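Local coordinates for protein putative glucoamylase (Bacteroides caccae ATCC 43185, PDB 4QT9) that probably hydrolyses glycosidic bonds of glucans as a putative glucoamylase with an alpha/alpha toroid fold, at residues A[133-138]-A[184-189]; A[315-320]-A[340-345]. All coordinates share one frame; numbering follows the deposited sequence.

Contact 1. Residues A[133-138]-A[184-189]; sequences GDLVET and NVLYWH
Trp188 lays its indole over Val136: CG2 of Val136 stands 3.5 Å from the centroid of the five-membered ring of Trp188, a CH-pi contact over the face. The same methyl also reaches the six-membered ring, with Val136 CG1 near CZ2. Trp188 CG lies anti to the backbone N (chi1 -159°), which carries the indole back alongside Asp134, the two side chains pointing the same way. There Trp188 NE1 gives a weak, bent bond to Asp134 OD1 (2.8 Å, 125° at the hydrogen), the carboxylate turned 69° from the ring plane. OD1 has a straighter donor in Glu137 N, at 3.0 Å, which meets it from above the carboxylate plane and makes Asp134 the N-cap of helix 135-152. CD1 of Trp188 lies over one face of the His189 ring, offset toward its rim; Phe200 meets Trp188 edge-to-face. An alanine in place of Trp188 has no indole, and would probably open a gap beside the Val136 methyl and leave Asp134 OD1 relying on the Glu137 amide.

The main chains are joined by Leu135 N to Trp188 O, 2.8 Å and nearly straight, and by a CA-H...O contact from His189 CA to Gly133 O at 3.3 Å. Farther along, Leu135 CD2 touches Leu186 CD2 at 4.1 Å, their side chains crossing at about a right angle beside helices 209-217 and 225-232. Asp134 and His189 form an antiparallel non-hydrogen-bonded pair; their side chains share one face of the two-stranded sheet. A bound acetate, probably from the crystallisation liquor, lies about 4 Å from the Trp188 side chain. This is a helix N-cap fused to a short beta bridge, placed where a strand runs directly into what is probably one of the helices of the alpha/alpha toroid.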
ATOM      1  N   GLY A 133      -5.874 -10.395 -14.491  1.00 25.78           N
ATOM      2  CA  GLY A 133      -4.938  -9.397 -14.013  1.00 23.95           C
ATOM      3  C   GLY A 133      -5.636  -8.236 -13.338  1.00 24.04           C
ATOM      4  O   GLY A 133      -6.770  -7.885 -13.675  1.00 22.93           O
ATOM      5  N   ASP A 134      -4.963  -7.689 -12.336  1.00 19.44           N
ATOM      6  CA  ASP A 134      -5.329  -6.509 -11.543  1.00 19.08           C
ATOM      7  C   ASP A 134      -4.096  -5.617 -11.584  1.00 23.86           C
ATOM      8  O   ASP A 134      -3.086  -5.953 -10.948  1.00 24.34           O
ATOM      9  CB  ASP A 134      -5.713  -6.946 -10.100  1.00 19.87           C
ATOM     10  CG  ASP A 134      -6.147  -5.790  -9.218  1.00 31.13           C
ATOM     11  OD1 ASP A 134      -5.526  -4.686  -9.316  1.00 33.33           O
ATOM     12  OD2 ASP A 134      -7.104  -5.968  -8.441  1.00 30.40           O
ATOM     13  N   LEU A 135      -4.110  -4.561 -12.412  1.00 21.68           N
ATOM     14  CA  LEU A 135      -2.910  -3.737 -12.621  1.00 21.68           C
ATOM     15  C   LEU A 135      -2.515  -2.856 -11.415  1.00 24.87           C
ATOM     16  O   LEU A 135      -1.328  -2.571 -11.215  1.00 25.18           O
ATOM     17  CB  LEU A 135      -3.047  -2.879 -13.884  1.00 21.56           C
ATOM     18  CG  LEU A 135      -1.734  -2.463 -14.546  1.00 26.08           C
ATOM     19  CD1 LEU A 135      -0.970  -3.653 -15.069  1.00 26.51           C
ATOM     20  CD2 LEU A 135      -1.974  -1.457 -15.646  1.00 25.00           C
ATOM     21  N   VAL A 136      -3.481  -2.475 -10.602  1.00 21.79           N
ATOM     22  CA  VAL A 136      -3.233  -1.682  -9.394  1.00 20.79           C
ATOM     23  C   VAL A 136      -2.459  -2.531  -8.387  1.00 23.22           C
ATOM     24  O   VAL A 136      -1.462  -2.089  -7.838  1.00 22.74           O
ATOM     25  CB  VAL A 136      -4.566  -1.181  -8.819  1.00 24.30           C
ATOM     26  CG1 VAL A 136      -4.362  -0.511  -7.464  1.00 23.57           C
ATOM     27  CG2 VAL A 136      -5.240  -0.241  -9.807  1.00 23.85           C
ATOM     28  N   GLU A 137      -2.901  -3.761  -8.176  1.00 21.51           N
ATOM     29  CA  GLU A 137      -2.252  -4.707  -7.278  1.00 22.26           C
ATOM     30  C   GLU A 137      -0.854  -5.080  -7.796  1.00 24.49           C
ATOM     31  O   GLU A 137       0.086  -5.193  -7.004  1.00 22.99           O
ATOM     32  CB  GLU A 137      -3.140  -5.939  -7.134  1.00 24.59           C
ATOM     33  CG  GLU A 137      -4.312  -5.697  -6.202  1.00 36.79           C
ATOM     34  CD  GLU A 137      -3.965  -5.906  -4.741  1.00 64.04           C
ATOM     35  OE1 GLU A 137      -3.836  -7.081  -4.319  1.00 69.08           O
ATOM     36  OE2 GLU A 137      -3.785  -4.892  -4.028  1.00 50.29           O
ATOM     37  N   THR A 138      -0.703  -5.188  -9.124  1.00 21.96           N
ATOM     38  CA  THR A 138       0.593  -5.459  -9.774  1.00 20.99           C
ATOM     39  C   THR A 138       1.587  -4.307  -9.478  1.00 21.34           C
ATOM     40  O   THR A 138       2.752  -4.552  -9.162  1.00 18.62           O
ATOM     41  CB  THR A 138       0.404  -5.667 -11.282  1.00 23.96           C
ATOM     42  OG1 THR A 138      -0.425  -6.802 -11.479  1.00 25.62           O
ATOM     43  CG2 THR A 138       1.728  -5.867 -12.020  1.00 21.18           C
ATOM     44  N   ASN A 184      -5.539   6.242 -24.226  1.00 21.50           N
ATOM     45  CA  ASN A 184      -4.634   7.030 -23.366  1.00 21.79           C
ATOM     46  C   ASN A 184      -5.127   7.021 -21.922  1.00 26.32           C
ATOM     47  O   ASN A 184      -5.448   8.050 -21.331  1.00 26.29           O
ATOM     48  CB  ASN A 184      -4.452   8.446 -23.909  1.00 25.22           C
ATOM     49  CG  ASN A 184      -3.657   8.433 -25.183  1.00 38.49           C
ATOM     50  OD1 ASN A 184      -2.628   7.752 -25.298  1.00 29.14           O
ATOM     51  ND2 ASN A 184      -4.143   9.122 -26.178  1.00 37.75           N
ATOM     52  N   VAL A 185      -5.172   5.812 -21.358  1.00 22.97           N
ATOM     53  CA  VAL A 185      -5.644   5.514 -19.996  1.00 21.22           C
ATOM     54  C   VAL A 185      -5.262   4.069 -19.698  1.00 24.28           C
ATOM     55  O   VAL A 185      -5.088   3.276 -20.635  1.00 23.87           O
ATOM     56  CB  VAL A 185      -7.187   5.752 -19.880  1.00 24.27           C
ATOM     57  CG1 VAL A 185      -7.979   4.747 -20.733  1.00 23.45           C
ATOM     58  CG2 VAL A 185      -7.659   5.741 -18.419  1.00 23.73           C
ATOM     59  N   LEU A 186      -5.162   3.718 -18.413  1.00 20.80           N
ATOM     60  CA  LEU A 186      -4.908   2.343 -17.997  1.00 19.97           C
ATOM     61  C   LEU A 186      -6.163   1.769 -17.370  1.00 25.20           C
ATOM     62  O   LEU A 186      -6.777   2.424 -16.533  1.00 24.02           O
ATOM     63  CB  LEU A 186      -3.736   2.266 -16.994  1.00 19.07           C
ATOM     64  CG  LEU A 186      -2.363   2.616 -17.547  1.00 21.92           C
ATOM     65  CD1 LEU A 186      -1.383   2.858 -16.418  1.00 21.13           C
ATOM     66  CD2 LEU A 186      -1.868   1.516 -18.495  1.00 21.30           C
ATOM     67  N   TYR A 187      -6.538   0.554 -17.769  1.00 23.45           N
ATOM     68  CA  TYR A 187      -7.677  -0.161 -17.184  1.00 23.82           C
ATOM     69  C   TYR A 187      -7.194  -0.994 -16.001  1.00 27.11           C
ATOM     70  O   TYR A 187      -6.072  -1.514 -16.007  1.00 24.44           O
ATOM     71  CB  TYR A 187      -8.372  -1.040 -18.233  1.00 25.47           C
ATOM     72  CG  TYR A 187      -9.246  -0.243 -19.171  1.00 28.36           C
ATOM     73  CD1 TYR A 187      -8.698   0.456 -20.248  1.00 30.07           C
ATOM     74  CD2 TYR A 187     -10.624  -0.186 -18.989  1.00 30.08           C
ATOM     75  CE1 TYR A 187      -9.499   1.210 -21.104  1.00 30.63           C
ATOM     76  CE2 TYR A 187     -11.435   0.573 -19.834  1.00 31.73           C
ATOM     77  CZ  TYR A 187     -10.869   1.256 -20.901  1.00 38.03           C
ATOM     78  OH  TYR A 187     -11.664   1.976 -21.749  1.00 36.59           O
ATOM     79  N   TRP A 188      -8.030  -1.100 -14.962  1.00 25.71           N
ATOM     80  CA  TRP A 188      -7.700  -1.820 -13.748  1.00 25.12           C
ATOM     81  C   TRP A 188      -7.530  -3.331 -13.994  1.00 27.32           C
ATOM     82  O   TRP A 188      -6.582  -3.934 -13.473  1.00 26.96           O
ATOM     83  CB  TRP A 188      -8.816  -1.583 -12.695  1.00 24.35           C
ATOM     84  CG  TRP A 188      -8.405  -1.835 -11.273  1.00 25.27           C
ATOM     85  CD1 TRP A 188      -7.853  -2.980 -10.764  1.00 27.95           C
ATOM     86  CD2 TRP A 188      -8.655  -0.975 -10.147  1.00 25.39           C
ATOM     87  NE1 TRP A 188      -7.682  -2.862  -9.404  1.00 27.11           N
ATOM     88  CE2 TRP A 188      -8.199  -1.655  -8.993  1.00 29.39           C
ATOM     89  CE3 TRP A 188      -9.227   0.310 -10.003  1.00 26.92           C
ATOM     90  CZ2 TRP A 188      -8.251  -1.076  -7.716  1.00 28.99           C
ATOM     91  CZ3 TRP A 188      -9.238   0.899  -8.748  1.00 28.97           C
ATOM     92  CH2 TRP A 188      -8.754   0.211  -7.621  1.00 29.51           C
ATOM     93  N   HIS A 189      -8.469  -3.933 -14.768  1.00 21.39           N
ATOM     94  CA  HIS A 189      -8.517  -5.373 -15.009  1.00 20.66           C
ATOM     95  C   HIS A 189      -8.544  -5.825 -16.441  1.00 25.95           C
ATOM     96  O   HIS A 189      -9.011  -5.133 -17.345  1.00 25.51           O
ATOM     97  CB  HIS A 189      -9.777  -5.990 -14.370  1.00 21.42           C
ATOM     98  CG  HIS A 189     -10.170  -5.418 -13.051  1.00 23.81           C
ATOM     99  ND1 HIS A 189     -11.036  -4.347 -12.969  1.00 25.66           N
ATOM    100  CD2 HIS A 189      -9.860  -5.831 -11.801  1.00 24.34           C
ATOM    101  CE1 HIS A 189     -11.225  -4.147 -11.674  1.00 24.52           C
ATOM    102  NE2 HIS A 189     -10.507  -4.993 -10.942  1.00 24.25           N
TER

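Contact 2. Residues A[315-320]-A[340-345]; sequences GLTASY and SPTAAL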
ATOM      1  N   GLY A 315      -8.104   8.408  12.900  1.00 23.17           N
ATOM      2  CA  GLY A 315      -7.603   7.654  11.759  1.00 23.34           C
ATOM      3  C   GLY A 315      -8.667   6.800  11.114  1.00 27.84           C
ATOM      4  O   GLY A 315      -8.963   5.699  11.591  1.00 26.20           O
ATOM      5  N   LEU A 316      -9.259   7.333  10.024  1.00 24.19           N
ATOM      6  CA  LEU A 316     -10.317   6.667   9.269  1.00 23.09           C
ATOM      7  C   LEU A 316      -9.837   6.237   7.889  1.00 24.66           C
ATOM      8  O   LEU A 316      -9.444   7.066   7.057  1.00 22.47           O
ATOM      9  CB  LEU A 316     -11.562   7.554   9.124  1.00 23.09           C
ATOM     10  CG  LEU A 316     -12.216   8.024  10.412  1.00 27.35           C
ATOM     11  CD1 LEU A 316     -13.368   8.960  10.110  1.00 28.50           C
ATOM     12  CD2 LEU A 316     -12.672   6.883  11.239  1.00 26.41           C
ATOM     13  N   THR A 317      -9.932   4.921   7.645  1.00 19.72           N
ATOM     14  CA  THR A 317      -9.566   4.320   6.374  1.00 18.73           C
ATOM     15  C   THR A 317     -10.329   3.026   6.165  1.00 21.63           C
ATOM     16  O   THR A 317     -10.933   2.509   7.113  1.00 21.47           O
ATOM     17  CB  THR A 317      -8.053   4.086   6.326  1.00 22.88           C
ATOM     18  OG1 THR A 317      -7.706   3.981   4.962  1.00 24.46           O
ATOM     19  CG2 THR A 317      -7.618   2.829   7.111  1.00 15.84           C
ATOM     20  N   ALA A 318     -10.237   2.464   4.952  1.00 18.34           N
ATOM     21  CA  ALA A 318     -10.831   1.173   4.603  1.00 19.84           C
ATOM     22  C   ALA A 318     -10.229   0.052   5.495  1.00 24.72           C
ATOM     23  O   ALA A 318      -9.017   0.018   5.700  1.00 24.26           O
ATOM     24  CB  ALA A 318     -10.585   0.870   3.130  1.00 20.62           C
ATOM     25  N   SER A 319     -11.092  -0.791   6.099  1.00 20.87           N
ATOM     26  CA  SER A 319     -10.676  -1.885   6.987  1.00 21.68           C
ATOM     27  C   SER A 319     -11.875  -2.705   7.407  1.00 24.48           C
ATOM     28  O   SER A 319     -13.015  -2.347   7.089  1.00 22.65           O
ATOM     29  CB  SER A 319      -9.993  -1.332   8.247  1.00 25.32           C
ATOM     30  OG  SER A 319     -10.884  -0.560   9.046  1.00 29.53           O
ATOM     31  N   TYR A 320     -11.632  -3.767   8.177  1.00 20.94           N
ATOM     32  CA  TYR A 320     -12.729  -4.488   8.813  1.00 21.21           C
ATOM     33  C   TYR A 320     -13.585  -3.506   9.545  1.00 27.63           C
ATOM     34  O   TYR A 320     -13.079  -2.484  10.043  1.00 28.32           O
ATOM     35  CB  TYR A 320     -12.198  -5.532   9.805  1.00 21.05           C
ATOM     36  CG  TYR A 320     -11.672  -6.795   9.157  1.00 22.19           C
ATOM     37  CD1 TYR A 320     -12.432  -7.489   8.214  1.00 23.40           C
ATOM     38  CD2 TYR A 320     -10.456  -7.356   9.559  1.00 23.15           C
ATOM     39  CE1 TYR A 320     -11.965  -8.676   7.637  1.00 23.95           C
ATOM     40  CE2 TYR A 320      -9.999  -8.565   9.018  1.00 24.16           C
ATOM     41  CZ  TYR A 320     -10.764  -9.224   8.066  1.00 26.58           C
ATOM     42  OH  TYR A 320     -10.341 -10.415   7.551  1.00 26.36           O
ATOM     43  N   SER A 340      -8.914   2.670  12.635  1.00 22.21           N
ATOM     44  CA  SER A 340      -7.995   1.716  12.038  1.00 21.95           C
ATOM     45  C   SER A 340      -6.581   2.227  12.287  1.00 26.06           C
ATOM     46  O   SER A 340      -6.234   3.272  11.744  1.00 24.89           O
ATOM     47  CB  SER A 340      -8.277   1.544  10.547  1.00 27.85           C
ATOM     48  OG  SER A 340      -9.663   1.349  10.317  1.00 41.41           O
ATOM     49  N   PRO A 341      -5.778   1.548  13.164  1.00 23.83           N
ATOM     50  CA  PRO A 341      -4.412   2.034  13.474  1.00 22.93           C
ATOM     51  C   PRO A 341      -3.526   2.337  12.256  1.00 26.57           C
ATOM     52  O   PRO A 341      -2.733   3.270  12.317  1.00 25.62           O
ATOM     53  CB  PRO A 341      -3.821   0.892  14.310  1.00 24.31           C
ATOM     54  CG  PRO A 341      -5.002   0.277  14.983  1.00 29.15           C
ATOM     55  CD  PRO A 341      -6.093   0.324  13.939  1.00 24.66           C
ATOM     56  N   THR A 342      -3.718   1.633  11.127  1.00 22.58           N
ATOM     57  CA  THR A 342      -2.927   1.896   9.923  1.00 21.16           C
ATOM     58  C   THR A 342      -3.073   3.333   9.424  1.00 26.18           C
ATOM     59  O   THR A 342      -2.103   3.884   8.906  1.00 25.96           O
ATOM     60  CB  THR A 342      -3.250   0.892   8.809  1.00 26.85           C
ATOM     61  OG1 THR A 342      -2.183   0.896   7.863  1.00 20.25           O
ATOM     62  CG2 THR A 342      -4.614   1.146   8.117  1.00 24.32           C
ATOM     63  N   ALA A 343      -4.246   3.954   9.613  1.00 23.18           N
ATOM     64  CA  ALA A 343      -4.492   5.304   9.110  1.00 22.18           C
ATOM     65  C   ALA A 343      -3.557   6.352   9.740  1.00 23.77           C
ATOM     66  O   ALA A 343      -2.785   6.985   9.021  1.00 23.21           O
ATOM     67  CB  ALA A 343      -5.944   5.688   9.319  1.00 22.69           C
ATOM     68  N   ALA A 344      -3.601   6.521  11.044  1.00 23.39           N
ATOM     69  CA  ALA A 344      -2.767   7.530  11.700  1.00 24.05           C
ATOM     70  C   ALA A 344      -1.315   7.117  11.703  1.00 27.54           C
ATOM     71  O   ALA A 344      -0.447   7.967  11.480  1.00 27.84           O
ATOM     72  CB  ALA A 344      -3.236   7.780  13.126  1.00 25.02           C
ATOM     73  N   LEU A 345      -1.046   5.815  11.875  1.00 22.93           N
ATOM     74  CA  LEU A 345       0.336   5.357  11.992  1.00 23.04           C
ATOM     75  C   LEU A 345       1.081   5.383  10.679  1.00 26.54           C
ATOM     76  O   LEU A 345       2.254   5.736  10.701  1.00 26.90           O
ATOM     77  CB  LEU A 345       0.470   3.981  12.652  1.00 23.51           C
ATOM     78  CG  LEU A 345      -0.293   3.748  13.962  1.00 28.57           C
ATOM     79  CD1 LEU A 345       0.151   2.453  14.609  1.00 28.30           C
ATOM     80  CD2 LEU A 345      -0.161   4.879  14.910  1.00 29.07           C
TER
HETATM   81  O   HOH W   1     -11.281   3.525  10.252  1.00 23.49           O
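Ser340 OG is gripped by two partners: Ser319 OG at 2.6 Å, where either hydroxyl could donate, and a water at 2.7 Å. The water in turn accepts from Thr317 N at 3.3 Å, linking the serine to the backbone of 315-320. Ser319 OG stands between its own backbone N and carbonyl carbon (chi1 64°), the crowded position, from which it meets Ser340 tip to tip. A straight backbone bond, Ser340 N to Gly315 O at 3.2 Å, fixes the residue just ahead of helix 341-345.

Beside this polar edge the packing is apolar. Thr317 turns CG2 against Thr342 CG2 at 3.6 Å, the two side chains crossing at about a right angle, and also against Ser340 CB. Both threonine hydroxyls are bonded outside the pair, Thr317 OG1 to Phe262 N and Thr342 OG1 to Asp394 O. Ala343 CB presses on the main chain of Gly315, 3.4 Å from its C. The backbone of Gly315 (phi 129°) is one that only a glycine takes comfortably, and a CB there would run into Ala343 CB and Ala344 N.

Thus methyl groups pack on one side and hydroxyls, an amide and a water on the other, all buried; with these polar groups paired, the small residues can pack tightly without leaving Ser340 OG unpartnered.

Overall arrangement
Contacts 1 and 2 lie on opposite sides of the chain's centre, their own centres about 25 Å apart and their nearest atoms about 11 Å apart, so neither touches the other. Both are buried, and both bring a helix start together with extended chain, but they share no helix or strand: 133-138 leads into helix 135-152, whereas 340-345 holds the short helix 341-345. Contact 1 relies on an aromatic face and a carboxylate, with two of its touching residues partly exposed and an acetate nearby. Contact 2, wholly buried, uses small side chains, hydroxyls and a water, and brings a methyl directly onto the Gly315 backbone.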